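Glyceraldehyde-3-phosphate dehydrogenase (Sulfolobus solfataricus, PDB 1B7G) catalyses the phosphorylating oxidation of D-glyceraldehyde 3-phosphate in glycolysis, using NAD or, with marked preference, NADP as cofactor. Local coordinates at residues Ile164-Ala169 against Leu217-Phe222. The protein carries 1 engineered substitution. Numbering follows the deposited sequence.
With SO4 (sulfate ion), chain D; SO4 (sulfate ion), chain C.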
loop_
_atom_site.group_PDB
_atom_site.type_symbol
_atom_site.label_atom_id
_atom_site.label_comp_id
_atom_site.label_asym_id
_atom_site.label_seq_id
_atom_site.Cartn_x
_atom_site.Cartn_y
_atom_site.Cartn_z
ATOM N N ILE A 164 -23.264 -9.116 -0.250
ATOM C CA ILE A 164 -21.821 -9.002 -0.271
ATOM C C ILE A 164 -21.270 -8.669 -1.658
ATOM O O ILE A 164 -21.376 -9.438 -2.607
ATOM C CB ILE A 164 -21.160 -10.295 0.244
ATOM C CG1 ILE A 164 -21.605 -10.586 1.702
ATOM C CG2 ILE A 164 -19.629 -10.158 0.284
ATOM C CD1 ILE A 164 -21.321 -12.033 2.071
ATOM N N VAL A 165 -20.622 -7.516 -1.741
ATOM C CA VAL A 165 -19.946 -7.098 -2.966
ATOM C C VAL A 165 -18.455 -7.489 -2.859
ATOM O O VAL A 165 -17.763 -6.849 -2.091
ATOM C CB VAL A 165 -20.077 -5.584 -3.153
ATOM C CG1 VAL A 165 -19.250 -5.112 -4.373
ATOM C CG2 VAL A 165 -21.547 -5.199 -3.228
ATOM N N ARG A 166 -18.048 -8.521 -3.561
ATOM C CA ARG A 166 -16.656 -9.001 -3.408
ATOM C C ARG A 166 -15.686 -8.335 -4.368
ATOM O O ARG A 166 -15.984 -8.147 -5.566
ATOM C CB ARG A 166 -16.622 -10.517 -3.575
ATOM C CG ARG A 166 -17.652 -11.321 -2.862
ATOM C CD ARG A 166 -17.512 -12.830 -2.830
ATOM N NE ARG A 166 -16.181 -13.291 -2.422
ATOM C CZ ARG A 166 -15.171 -13.545 -3.225
ATOM N NH1 ARG A 166 -15.313 -13.461 -4.554
ATOM N NH2 ARG A 166 -13.987 -13.907 -2.707
ATOM N N ARG A 167 -14.491 -7.998 -3.867
ATOM C CA ARG A 167 -13.417 -7.535 -4.768
ATOM C C ARG A 167 -13.043 -8.722 -5.623
ATOM O O ARG A 167 -13.163 -9.876 -5.158
ATOM C CB ARG A 167 -12.256 -6.965 -3.924
ATOM C CG ARG A 167 -11.554 -8.069 -3.069
ATOM C CD ARG A 167 -10.379 -8.587 -3.866
ATOM N NE ARG A 167 -9.549 -9.627 -3.288
ATOM C CZ ARG A 167 -9.849 -10.917 -3.286
ATOM N NH1 ARG A 167 -11.014 -11.354 -3.800
ATOM N NH2 ARG A 167 -9.014 -11.805 -2.746
ATOM N N ALA A 168 -12.719 -8.547 -6.901
ATOM C CA ALA A 168 -12.414 -9.607 -7.826
ATOM C C ALA A 168 -11.159 -10.426 -7.485
ATOM O O ALA A 168 -11.148 -11.669 -7.555
ATOM C CB ALA A 168 -12.167 -8.977 -9.243
ATOM N N ALA A 169 -10.070 -9.732 -7.215
ATOM C CA ALA A 169 -8.780 -10.383 -6.981
ATOM C C ALA A 169 -7.871 -9.407 -6.231
ATOM O O ALA A 169 -8.145 -8.214 -6.200
ATOM C CB ALA A 169 -8.139 -10.697 -8.350
ATOM N N LEU A 217 -9.318 -3.674 -3.864
ATOM C CA LEU A 217 -8.942 -3.270 -2.518
ATOM C C LEU A 217 -9.655 -3.958 -1.379
ATOM O O LEU A 217 -9.006 -4.395 -0.430
ATOM C CB LEU A 217 -9.095 -1.750 -2.421
ATOM C CG LEU A 217 -8.347 -0.961 -3.525
ATOM C CD1 LEU A 217 -8.391 0.534 -3.241
ATOM C CD2 LEU A 217 -6.889 -1.434 -3.601
ATOM N N MET A 218 -10.977 -3.966 -1.377
ATOM C CA MET A 218 -11.771 -4.421 -0.234
ATOM C C MET A 218 -13.143 -4.894 -0.733
ATOM O O MET A 218 -13.615 -4.347 -1.747
ATOM C CB MET A 218 -12.073 -3.195 0.648
ATOM C CG MET A 218 -10.950 -2.763 1.584
ATOM S SD MET A 218 -11.356 -1.347 2.576
ATOM C CE MET A 218 -9.689 -0.861 3.121
ATOM N N HIS A 219 -13.750 -5.737 0.067
ATOM C CA HIS A 219 -15.127 -6.128 -0.104
ATOM C C HIS A 219 -16.003 -5.115 0.625
ATOM O O HIS A 219 -15.500 -4.427 1.521
ATOM C CB HIS A 219 -15.388 -7.470 0.590
ATOM C CG HIS A 219 -14.549 -8.613 0.151
ATOM N ND1 HIS A 219 -14.457 -9.041 -1.143
ATOM C CD2 HIS A 219 -13.751 -9.457 0.864
ATOM C CE1 HIS A 219 -13.695 -10.098 -1.238
ATOM N NE2 HIS A 219 -13.253 -10.383 0.007
ATOM N N MET A 220 -17.312 -5.164 0.347
ATOM C CA MET A 220 -18.283 -4.425 1.086
ATOM C C MET A 220 -19.520 -5.276 1.366
ATOM O O MET A 220 -19.963 -6.107 0.568
ATOM C CB MET A 220 -18.752 -3.068 0.519
ATOM C CG MET A 220 -17.806 -1.921 0.885
ATOM S SD MET A 220 -18.392 -0.308 0.411
ATOM C CE MET A 220 -19.604 -0.023 1.742
ATOM N N HIS A 221 -20.090 -5.039 2.574
ATOM C CA HIS A 221 -21.318 -5.726 2.949
ATOM C C HIS A 221 -22.467 -4.730 3.179
ATOM O O HIS A 221 -22.313 -3.671 3.688
ATOM C CB HIS A 221 -21.235 -6.580 4.233
ATOM C CG HIS A 221 -20.227 -7.697 4.155
ATOM N ND1 HIS A 221 -20.354 -8.845 4.939
ATOM C CD2 HIS A 221 -19.117 -7.848 3.431
ATOM C CE1 HIS A 221 -19.316 -9.656 4.624
ATOM N NE2 HIS A 221 -18.564 -9.052 3.752
ATOM N N PHE A 222 -23.675 -5.217 2.842
ATOM C CA PHE A 222 -24.850 -4.329 3.048
ATOM C C PHE A 222 -25.875 -5.179 3.792
ATOM O O PHE A 222 -26.212 -6.265 3.304
ATOM C CB PHE A 222 -25.404 -3.824 1.724
ATOM C CG PHE A 222 -24.380 -3.064 0.909
ATOM C CD1 PHE A 222 -24.104 -1.741 1.200
ATOM C CD2 PHE A 222 -23.658 -3.694 -0.087
ATOM C CE1 PHE A 222 -23.140 -1.052 0.473
ATOM C CE2 PHE A 222 -22.688 -3.012 -0.813
ATOM C CZ PHE A 222 -22.437 -1.685 -0.530
HETATM S S SO4 D . -10.584 -14.995 -3.649
HETATM O O1 SO4 D . -9.104 -14.731 -3.809
HETATM O O2 SO4 D . -11.353 -13.848 -4.193
HETATM O O3 SO4 D . -10.796 -15.084 -2.165
HETATM O O4 SO4 D . -10.947 -16.250 -4.337
HETATM S S SO4 C . -15.357 -14.959 0.991
HETATM O O1 SO4 C . -14.434 -15.433 -0.031
HETATM O O2 SO4 C . -16.408 -14.015 0.319
HETATM O O3 SO4 C . -14.804 -14.175 2.093
HETATM O O4 SO4 C . -16.035 -16.164 1.503
#
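Ile164-Arg166 and His219-Phe222, parts of longer antiparallel strands in the catalytic-domain sheet, are tied by reciprocal backbone hydrogen bonds: Val165 N gives to Met220 O at 2.8 Å, and Met220 N gives back to Val165 O. Two residues further on, a side chain takes over as acceptor: Arg167 N hydrogen-bonds His219 ND1 at 2.9 Å, 20° out of the ring plane. His219 is turned to reach it, CG beside its own backbone N (chi1 -58°). Arg166 CB and Arg167 CG pack against this ring. Apolar contacts follow the sheet's two faces. Ile164 CG1 sits over the centre of the His221 ring, whose NE2 hydrogen-bonds Asn140 OD1; Val165 CG2 meets the Phe222 ring edge at CE2, 3.5 Å away. Sulfates, probably phosphate stand-ins from the crystallisation liquor, collect the arginine ends. O2 of the chain D ion takes Arg167 NH1 at 2.5 Å and Arg166 NH2 at 3.0 Å; Arg166 NE holds O2 of the chain C ion. Asp170 and Asp185 pair with Arg167 and Arg166. An alanine at His219 would probably loosen both arginines. With ND1 accepting, a neutral ring would carry its hydrogen on NE2; the nearby guanidiniums probably disfavour a charged ring in this catalytic-site partner of Cys139, the probable nucleophile.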